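Side-chain contacts in ErfK/YbiS/YcfS/YnhG family protein (PDB 4LPQ), which probably acts as a peptidoglycan L,D-transpeptidase in bacterial cell-wall synthesis, the present chain holding its catalytic domain and a putative peptidoglycan-binding domain: residues 157-160 / 164-167; 145-148 / 153-156; 140-145 / 191-196. All coordinates share one frame; numbering follows the deposited sequence.

Interaction 1: 157-160 / 164-167; sequences PKYF and YAVH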
loop_
_atom_site.group_PDB
_atom_site.type_symbol
_atom_site.label_atom_id
_atom_site.label_comp_id
_atom_site.label_asym_id
_atom_site.label_seq_id
_atom_site.Cartn_x
_atom_site.Cartn_y
_atom_site.Cartn_z
ATOM N N PRO A 157 -9.624 -0.309 10.979
ATOM C CA PRO A 157 -8.546 0.650 11.308
ATOM C C PRO A 157 -7.690 0.242 12.515
ATOM O O PRO A 157 -8.199 -0.217 13.518
ATOM C CB PRO A 157 -9.336 1.917 11.547
ATOM C CG PRO A 157 -10.689 1.458 12.054
ATOM C CD PRO A 157 -10.976 0.249 11.214
ATOM N N LYS A 158 -6.421 0.559 12.330
ATOM C CA LYS A 158 -5.424 0.505 13.363
ATOM C C LYS A 158 -4.897 1.942 13.588
ATOM O O LYS A 158 -4.301 2.540 12.652
ATOM C CB LYS A 158 -4.291 -0.400 13.035
ATOM C CG LYS A 158 -4.717 -1.838 12.967
ATOM C CD LYS A 158 -3.775 -2.758 13.367
ATOM C CE LYS A 158 -4.210 -4.177 13.279
ATOM N NZ LYS A 158 -4.012 -4.981 14.527
ATOM N N TYR A 159 -5.248 2.544 14.694
ATOM C CA TYR A 159 -5.006 3.930 14.943
ATOM C C TYR A 159 -3.612 4.133 15.546
ATOM O O TYR A 159 -3.226 3.409 16.454
ATOM C CB TYR A 159 -6.029 4.512 15.925
ATOM C CG TYR A 159 -7.415 4.447 15.460
ATOM C CD1 TYR A 159 -8.159 3.294 15.535
ATOM C CD2 TYR A 159 -8.019 5.565 14.934
ATOM C CE1 TYR A 159 -9.453 3.217 15.075
ATOM C CE2 TYR A 159 -9.345 5.519 14.494
ATOM C CZ TYR A 159 -10.073 4.344 14.597
ATOM O OH TYR A 159 -11.402 4.259 14.152
ATOM N N PHE A 160 -2.857 5.115 15.034
ATOM C CA PHE A 160 -1.519 5.403 15.518
ATOM C C PHE A 160 -1.306 6.800 16.026
ATOM O O PHE A 160 -0.281 7.039 16.716
ATOM C CB PHE A 160 -0.418 5.044 14.496
ATOM C CG PHE A 160 -0.555 5.832 13.185
ATOM C CD1 PHE A 160 0.044 7.066 13.028
ATOM C CD2 PHE A 160 -1.264 5.337 12.100
ATOM C CE1 PHE A 160 -0.048 7.785 11.865
ATOM C CE2 PHE A 160 -1.378 6.067 10.955
ATOM C CZ PHE A 160 -0.798 7.285 10.853
ATOM N N TYR A 164 -5.725 9.446 13.168
ATOM C CA TYR A 164 -4.894 8.948 12.085
ATOM C C TYR A 164 -4.675 7.444 12.272
ATOM O O TYR A 164 -4.189 6.951 13.318
ATOM C CB TYR A 164 -3.543 9.628 11.988
ATOM C CG TYR A 164 -3.624 11.091 11.674
ATOM C CD1 TYR A 164 -3.748 11.514 10.365
ATOM C CD2 TYR A 164 -3.530 12.048 12.602
ATOM C CE1 TYR A 164 -3.891 12.827 10.018
ATOM C CE2 TYR A 164 -3.627 13.366 12.289
ATOM C CZ TYR A 164 -3.782 13.775 10.977
ATOM O OH TYR A 164 -3.892 15.124 10.699
ATOM N N ALA A 165 -5.115 6.702 11.225
ATOM C CA ALA A 165 -5.096 5.284 11.202
ATOM C C ALA A 165 -4.625 4.767 9.875
ATOM O O ALA A 165 -4.687 5.430 8.843
ATOM C CB ALA A 165 -6.518 4.736 11.432
ATOM N N VAL A 166 -4.155 3.520 9.888
ATOM C CA VAL A 166 -4.012 2.653 8.689
ATOM C C VAL A 166 -5.301 1.841 8.594
ATOM O O VAL A 166 -5.767 1.266 9.591
ATOM C CB VAL A 166 -2.804 1.707 8.823
ATOM C CG1 VAL A 166 -2.650 0.868 7.560
ATOM C CG2 VAL A 166 -1.529 2.515 9.048
ATOM N N HIS A 167 -5.905 1.821 7.415
ATOM C CA HIS A 167 -7.181 1.110 7.233
ATOM C C HIS A 167 -7.396 0.635 5.864
ATOM O O HIS A 167 -6.781 1.171 4.919
ATOM C CB HIS A 167 -8.359 2.007 7.686
ATOM C CG HIS A 167 -8.551 3.203 6.798
ATOM N ND1 HIS A 167 -9.363 3.181 5.678
ATOM C CD2 HIS A 167 -8.034 4.440 6.872
ATOM C CE1 HIS A 167 -9.314 4.389 5.114
ATOM N NE2 HIS A 167 -8.496 5.157 5.795
#
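The rings of Tyr159 and Phe160 both receive 164-167 on a face. Over Tyr159 sits the methyl of Ala165, in a CH-pi contact with CB 4.2 Å from the ring centroid and displaced toward the rim, where CD2 is its nearest atom. The Phe160 ring leans across the start of the opposing strand. Tyr164 O and Tyr164 CB lie over the same face of it, CB in a CH-pi contact and 3.8 Å from Phe160 CZ, while Val166 N comes to its edge near CE2. That lean follows from chi1 of 61°, which sets CG of Phe160 between its backbone N and carbonyl carbon and folds the ring back over 164-167. CG2 of Val166 then meets Phe160 CE2 at 4.0 Å. Val204 and Leu206 of strand 203-206 also touch the ring.

The two strands are joined by an antiparallel ladder. Lys158 and Val166 form a hydrogen-bonded pair: Lys158 N reaches Val166 O at 2.9 Å, almost straight at 173°, and Val166 N returns a bond to Lys158 O. Tyr159 and Ala165 make the next, non-hydrogen-bonded pair, and Phe160 N closes on Tyr164 O at 2.8 Å. Tyr164 O thus takes an N-H while also lying against the ring. Pro157 CB rests against the CB atoms of His167 and Ala165, both at 4.0 Å.

Lys158 and Val166 share one side of the sheet and both touch Met189 of helix 186-196; the lysine end leads away from 164-167, its NZ hydrogen-bonded to Gln140 OE1 and Met198 O. The whole is a beta hairpin of the YkuD-type catalytic domain, whose second strand carries His167, the predicted proton donor/acceptor, to the predicted nucleophile Cys181.

Interaction 2: 145-148 / 153-156; sequences HSST and DMWR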
loop_
_atom_site.group_PDB
_atom_site.type_symbol
_atom_site.label_atom_id
_atom_site.label_comp_id
_atom_site.label_asym_id
_atom_site.label_seq_id
_atom_site.Cartn_x
_atom_site.Cartn_y
_atom_site.Cartn_z
ATOM N N HIS A 145 -15.840 1.053 10.281
ATOM C CA HIS A 145 -16.113 2.197 11.162
ATOM C C HIS A 145 -16.039 3.548 10.526
ATOM O O HIS A 145 -15.285 3.738 9.577
ATOM C CB HIS A 145 -15.080 2.147 12.308
ATOM C CG HIS A 145 -15.394 1.037 13.278
ATOM N ND1 HIS A 145 -14.954 -0.287 13.246
ATOM C CD2 HIS A 145 -16.161 1.113 14.387
ATOM C CE1 HIS A 145 -15.501 -0.981 14.260
ATOM N NE2 HIS A 145 -16.181 -0.126 14.985
ATOM N N SER A 146 -16.722 4.505 11.054
ATOM C CA SER A 146 -16.680 5.868 10.586
ATOM C C SER A 146 -15.407 6.531 11.131
ATOM O O SER A 146 -14.771 5.991 12.054
ATOM C CB SER A 146 -17.899 6.636 11.064
ATOM O OG SER A 146 -17.922 6.701 12.455
ATOM N N SER A 147 -15.063 7.663 10.531
ATOM C CA SER A 147 -13.930 8.477 10.900
ATOM C C SER A 147 -14.269 9.915 11.127
ATOM O O SER A 147 -15.021 10.455 10.294
ATOM C CB SER A 147 -12.873 8.387 9.806
ATOM O OG SER A 147 -11.761 9.243 10.038
ATOM N N THR A 148 -13.650 10.554 12.103
ATOM C CA THR A 148 -13.766 12.043 12.218
ATOM C C THR A 148 -12.986 12.780 11.146
ATOM O O THR A 148 -13.294 13.945 10.869
ATOM C CB THR A 148 -13.324 12.552 13.672
ATOM O OG1 THR A 148 -11.937 12.231 14.032
ATOM C CG2 THR A 148 -14.224 11.915 14.681
ATOM N N ASP A 153 -16.108 5.301 5.217
ATOM C CA ASP A 153 -15.825 4.375 6.309
ATOM C C ASP A 153 -14.445 3.715 6.092
ATOM O O ASP A 153 -13.915 3.631 4.973
ATOM C CB ASP A 153 -16.897 3.297 6.438
ATOM C CG ASP A 153 -18.231 3.847 6.930
ATOM O OD1 ASP A 153 -18.322 4.838 7.684
ATOM O OD2 ASP A 153 -19.209 3.230 6.531
HETATM N N MSE A 154 -13.918 3.219 7.173
HETATM C CA MSE A 154 -12.634 2.619 7.247
HETATM C C MSE A 154 -12.811 1.159 7.641
HETATM O O MSE A 154 -13.477 0.799 8.615
HETATM C CB MSE A 154 -11.791 3.244 8.372
HETATM C CG MSE A 154 -11.527 4.723 8.103
HETATM SE SE MSE A 154 -10.240 5.544 9.438
HETATM C CE MSE A 154 -11.300 5.203 10.904
ATOM N N TRP A 155 -12.129 0.266 6.914
ATOM C CA TRP A 155 -12.130 -1.181 7.203
ATOM C C TRP A 155 -11.026 -1.574 8.149
ATOM O O TRP A 155 -9.833 -1.410 7.799
ATOM C CB TRP A 155 -12.075 -1.999 5.894
ATOM C CG TRP A 155 -12.050 -3.475 6.129
ATOM C CD1 TRP A 155 -11.002 -4.307 5.876
ATOM C CD2 TRP A 155 -13.113 -4.281 6.633
ATOM N NE1 TRP A 155 -11.376 -5.611 6.198
ATOM C CE2 TRP A 155 -12.665 -5.602 6.653
ATOM C CE3 TRP A 155 -14.414 -4.005 7.113
ATOM C CZ2 TRP A 155 -13.449 -6.633 7.151
ATOM C CZ3 TRP A 155 -15.158 -5.002 7.636
ATOM C CH2 TRP A 155 -14.695 -6.315 7.632
ATOM N N ARG A 156 -11.354 -2.038 9.335
ATOM C CA ARG A 156 -10.402 -2.532 10.307
ATOM C C ARG A 156 -9.279 -1.536 10.579
ATOM O O ARG A 156 -8.100 -1.928 10.514
ATOM C CB ARG A 156 -9.954 -3.924 9.908
ATOM C CG ARG A 156 -11.062 -4.939 9.633
ATOM C CD ARG A 156 -10.526 -6.320 9.348
ATOM N NE ARG A 156 -10.061 -7.016 10.510
ATOM C CZ ARG A 156 -9.462 -8.165 10.456
ATOM N NH1 ARG A 156 -9.077 -8.683 9.318
ATOM N NH2 ARG A 156 -9.233 -8.838 11.601
#
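Met154, present as selenomethionine, meets Ser147 with the end of its side chain: the methyl CE stands 3.7 Å from Ser147 CB, and SE is 3.9 Å from the same carbon. The chain leaves its strand extended at chi2 and then bends at chi3 (-61°), which turns the methyl toward the 145-148 segment, where it also touches the carbonyl O of Ser146. On the backbone, His145 and Met154 form an antiparallel hydrogen-bonded pair. Met154 N gives to His145 O at 2.8 Å, and His145 N gives to Met154 O at 2.9 Å. His145 O is further lined by the CA of Asp153. The carboxylate of Asp153 runs alongside the backbone of 145-148, its OD1 3.5 Å from Ser146 CA; this is a contact with C-H groups, at the protein surface.

The pairing joins the short strand 144-145 to strand 154-159, at the surface border of the mixed sheet of the L,D-transpeptidase catalytic domain. The side chain of Met154 reaches inward from this border to within about 4 Å of those of His167 and Cys181, the predicted catalytic pair, so it probably helps to line that site.

Ser147 is held by its own loop: its OG, anti to the backbone nitrogen (chi1 175°), is hydrogen-bonded to the N-H groups of Leu149 and Glu150, the former closing an ST turn as the loop departs. Past Met154 the strand changes direction at Trp155 and Arg156. CG of Arg156 covers one face of the Trp155 indole, Asn190 OD1 accepts hydrogen bonds from both Trp155 NE1 and Arg156 NH1, and the Arg156 guanidinium forms salt bridges with Asp142, in the loop before strand 144-145, and with Asp194 on helix 186-196.

Interaction 3: 140-145 / 191-196; sequences QRDGMH and WLWDSW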
loop_
_atom_site.group_PDB
_atom_site.type_symbol
_atom_site.label_atom_id
_atom_site.label_comp_id
_atom_site.label_asym_id
_atom_site.label_seq_id
_atom_site.Cartn_x
_atom_site.Cartn_y
_atom_site.Cartn_z
ATOM N N GLN A 140 -7.603 -0.168 17.966
ATOM C CA GLN A 140 -8.015 -0.727 16.727
ATOM C C GLN A 140 -9.509 -0.972 16.834
ATOM O O GLN A 140 -10.014 -1.120 17.935
ATOM C CB GLN A 140 -7.185 -1.911 16.360
ATOM C CG GLN A 140 -7.348 -3.050 17.331
ATOM C CD GLN A 140 -6.268 -4.098 17.123
ATOM O OE1 GLN A 140 -5.253 -3.821 16.555
ATOM N NE2 GLN A 140 -6.490 -5.253 17.534
ATOM N N ARG A 141 -10.184 -0.966 15.693
ATOM C CA ARG A 141 -11.594 -1.272 15.680
ATOM C C ARG A 141 -11.812 -2.287 14.601
ATOM O O ARG A 141 -11.612 -1.990 13.389
ATOM C CB ARG A 141 -12.411 0.051 15.522
ATOM C CG ARG A 141 -12.344 1.016 16.670
ATOM C CD ARG A 141 -13.062 2.346 16.488
ATOM N NE ARG A 141 -13.021 3.137 17.724
ATOM C CZ ARG A 141 -13.206 4.444 17.809
ATOM N NH1 ARG A 141 -13.375 5.150 16.687
ATOM N NH2 ARG A 141 -13.228 5.032 19.036
ATOM N N ASP A 142 -12.215 -3.531 14.963
ATOM C CA ASP A 142 -12.224 -4.700 14.114
ATOM C C ASP A 142 -13.510 -4.917 13.358
ATOM O O ASP A 142 -14.225 -5.900 13.582
ATOM C CB ASP A 142 -11.917 -5.970 14.928
ATOM C CG ASP A 142 -11.662 -7.204 14.101
ATOM O OD1 ASP A 142 -11.531 -7.081 12.866
ATOM O OD2 ASP A 142 -11.542 -8.302 14.764
ATOM N N GLY A 143 -13.732 -4.081 12.389
ATOM C CA GLY A 143 -14.917 -4.062 11.487
ATOM C C GLY A 143 -14.888 -2.742 10.695
ATOM O O GLY A 143 -13.847 -2.054 10.549
HETATM N N MSE A 144 -16.009 -2.382 10.101
HETATM C CA MSE A 144 -16.195 -1.205 9.310
HETATM C C MSE A 144 -16.611 -0.035 10.237
HETATM O O MSE A 144 -17.672 -0.123 10.900
HETATM C CB MSE A 144 -17.246 -1.555 8.221
HETATM C CG MSE A 144 -17.239 -0.412 7.233
HETATM SE SE MSE A 144 -15.717 -0.304 6.045
HETATM C CE MSE A 144 -16.157 -1.555 4.671
ATOM N N HIS A 145 -15.840 1.053 10.281
ATOM C CA HIS A 145 -16.113 2.197 11.162
ATOM C C HIS A 145 -16.039 3.548 10.526
ATOM O O HIS A 145 -15.285 3.738 9.577
ATOM C CB HIS A 145 -15.080 2.147 12.308
ATOM C CG HIS A 145 -15.394 1.037 13.278
ATOM N ND1 HIS A 145 -14.954 -0.287 13.246
ATOM C CD2 HIS A 145 -16.161 1.113 14.387
ATOM C CE1 HIS A 145 -15.501 -0.981 14.260
ATOM N NE2 HIS A 145 -16.181 -0.126 14.985
ATOM N N TRP A 191 -4.561 -9.131 5.876
ATOM C CA TRP A 191 -3.279 -9.770 6.004
ATOM C C TRP A 191 -2.492 -9.205 7.201
ATOM O O TRP A 191 -1.954 -9.974 8.040
ATOM C CB TRP A 191 -2.471 -9.747 4.726
ATOM C CG TRP A 191 -1.137 -10.397 4.819
ATOM C CD1 TRP A 191 -0.903 -11.738 4.686
ATOM C CD2 TRP A 191 0.116 -9.797 5.200
ATOM N NE1 TRP A 191 0.449 -11.994 4.929
ATOM C CE2 TRP A 191 1.084 -10.822 5.257
ATOM C CE3 TRP A 191 0.521 -8.486 5.468
ATOM C CZ2 TRP A 191 2.408 -10.575 5.612
ATOM C CZ3 TRP A 191 1.820 -8.227 5.817
ATOM C CH2 TRP A 191 2.794 -9.265 5.869
ATOM N N LEU A 192 -2.418 -7.886 7.322
ATOM C CA LEU A 192 -1.765 -7.223 8.438
ATOM C C LEU A 192 -2.363 -7.688 9.747
ATOM O O LEU A 192 -1.607 -8.000 10.675
ATOM C CB LEU A 192 -1.898 -5.721 8.288
ATOM C CG LEU A 192 -1.054 -5.083 7.191
ATOM C CD1 LEU A 192 -1.466 -3.628 6.967
ATOM C CD2 LEU A 192 0.426 -5.191 7.464
ATOM N N TRP A 193 -3.707 -7.737 9.883
ATOM C CA TRP A 193 -4.349 -8.136 11.096
ATOM C C TRP A 193 -4.124 -9.588 11.438
ATOM O O TRP A 193 -3.821 -9.954 12.580
ATOM C CB TRP A 193 -5.831 -7.836 11.050
ATOM C CG TRP A 193 -6.315 -6.525 11.395
ATOM C CD1 TRP A 193 -6.276 -5.386 10.573
ATOM C CD2 TRP A 193 -7.060 -6.156 12.570
ATOM N NE1 TRP A 193 -6.925 -4.364 11.189
ATOM C CE2 TRP A 193 -7.423 -4.784 12.407
ATOM C CE3 TRP A 193 -7.485 -6.812 13.689
ATOM C CZ2 TRP A 193 -8.204 -4.106 13.307
ATOM C CZ3 TRP A 193 -8.230 -6.142 14.585
ATOM C CH2 TRP A 193 -8.621 -4.800 14.387
ATOM N N ASP A 194 -4.414 -10.452 10.467
ATOM C CA ASP A 194 -4.743 -11.861 10.728
ATOM C C ASP A 194 -3.618 -12.827 10.436
ATOM O O ASP A 194 -3.558 -13.866 11.000
ATOM C CB ASP A 194 -5.981 -12.283 9.963
ATOM C CG ASP A 194 -7.225 -11.519 10.286
ATOM O OD1 ASP A 194 -7.345 -11.004 11.414
ATOM O OD2 ASP A 194 -8.080 -11.422 9.330
ATOM N N SER A 195 -2.751 -12.454 9.524
ATOM C CA SER A 195 -1.651 -13.319 9.110
ATOM C C SER A 195 -0.326 -12.846 9.661
ATOM O O SER A 195 0.398 -13.584 10.334
ATOM C CB SER A 195 -1.629 -13.493 7.569
ATOM O OG SER A 195 -0.589 -14.387 7.190
ATOM N N TRP A 196 0.038 -11.619 9.330
ATOM C CA TRP A 196 1.237 -10.989 9.878
ATOM C C TRP A 196 1.140 -10.759 11.375
ATOM O O TRP A 196 1.992 -11.228 12.135
ATOM C CB TRP A 196 1.599 -9.700 9.133
ATOM C CG TRP A 196 2.922 -9.217 9.403
ATOM C CD1 TRP A 196 4.071 -9.889 9.260
ATOM C CD2 TRP A 196 3.296 -7.876 9.711
ATOM N NE1 TRP A 196 5.153 -9.106 9.546
ATOM C CE2 TRP A 196 4.708 -7.849 9.795
ATOM C CE3 TRP A 196 2.588 -6.703 10.052
ATOM C CZ2 TRP A 196 5.401 -6.700 10.120
ATOM C CZ3 TRP A 196 3.235 -5.554 10.318
ATOM C CH2 TRP A 196 4.595 -5.525 10.360
#
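Asp142 and Trp193 approach with their CA atoms 9.1 Å apart, a gap between the loop and the helix that the tryptophan side chain spans. The loop bends sharply here, Asp142 being the centre of an inverse gamma turn whose Gly143 N to Arg141 O bond is weak. The six-membered end of the Trp193 indole enters between two side chains. Over one face lies the Gln140 amide, its plane 34° from the ring and its NE2 3.5 Å from Trp193 CZ3. Against the opposite face comes Asp142, with CB 3.5 Å from Trp193 CH2 and the carboxylate turned 24° from the indole plane. Asp142 CG stands anti to its backbone N (chi1 -170°), which carries the carboxylate out over CZ3. These contacts are van der Waals; the polar ends look to other partners, Gln140 OE1 to Lys158 NZ and Asp142 OD1 to Arg156 NE. Lys158 and Arg156 also make cation-pi contacts with the indole, and Arg156 O accepts its NE1. Trp193 thereby ties helix 186-196 to strand 154-159, to the end of strand 133-140 and to the turn that leads into strand 144-145.

How the interactions relate
All three contacts belong to the catalytic domain and meet around strand 154-159. Interaction 1 is the buried one, a regular hairpin ladder with aromatic packing; interactions 2 and 3 lie at the surface. Interaction 2 uses the beginning of the same strand, with one bridge and selenomethionine packing on a serine, and its Met154 touches Tyr159 and His167 of interaction 1. Interaction 3 shares His145 with it but gains its hold from an indole rather than from backbone bonds. Polar side-chain bonds from strand 154-159, one from the segment of interaction 1 and one from that of interaction 2, reach both residues flanking Trp193.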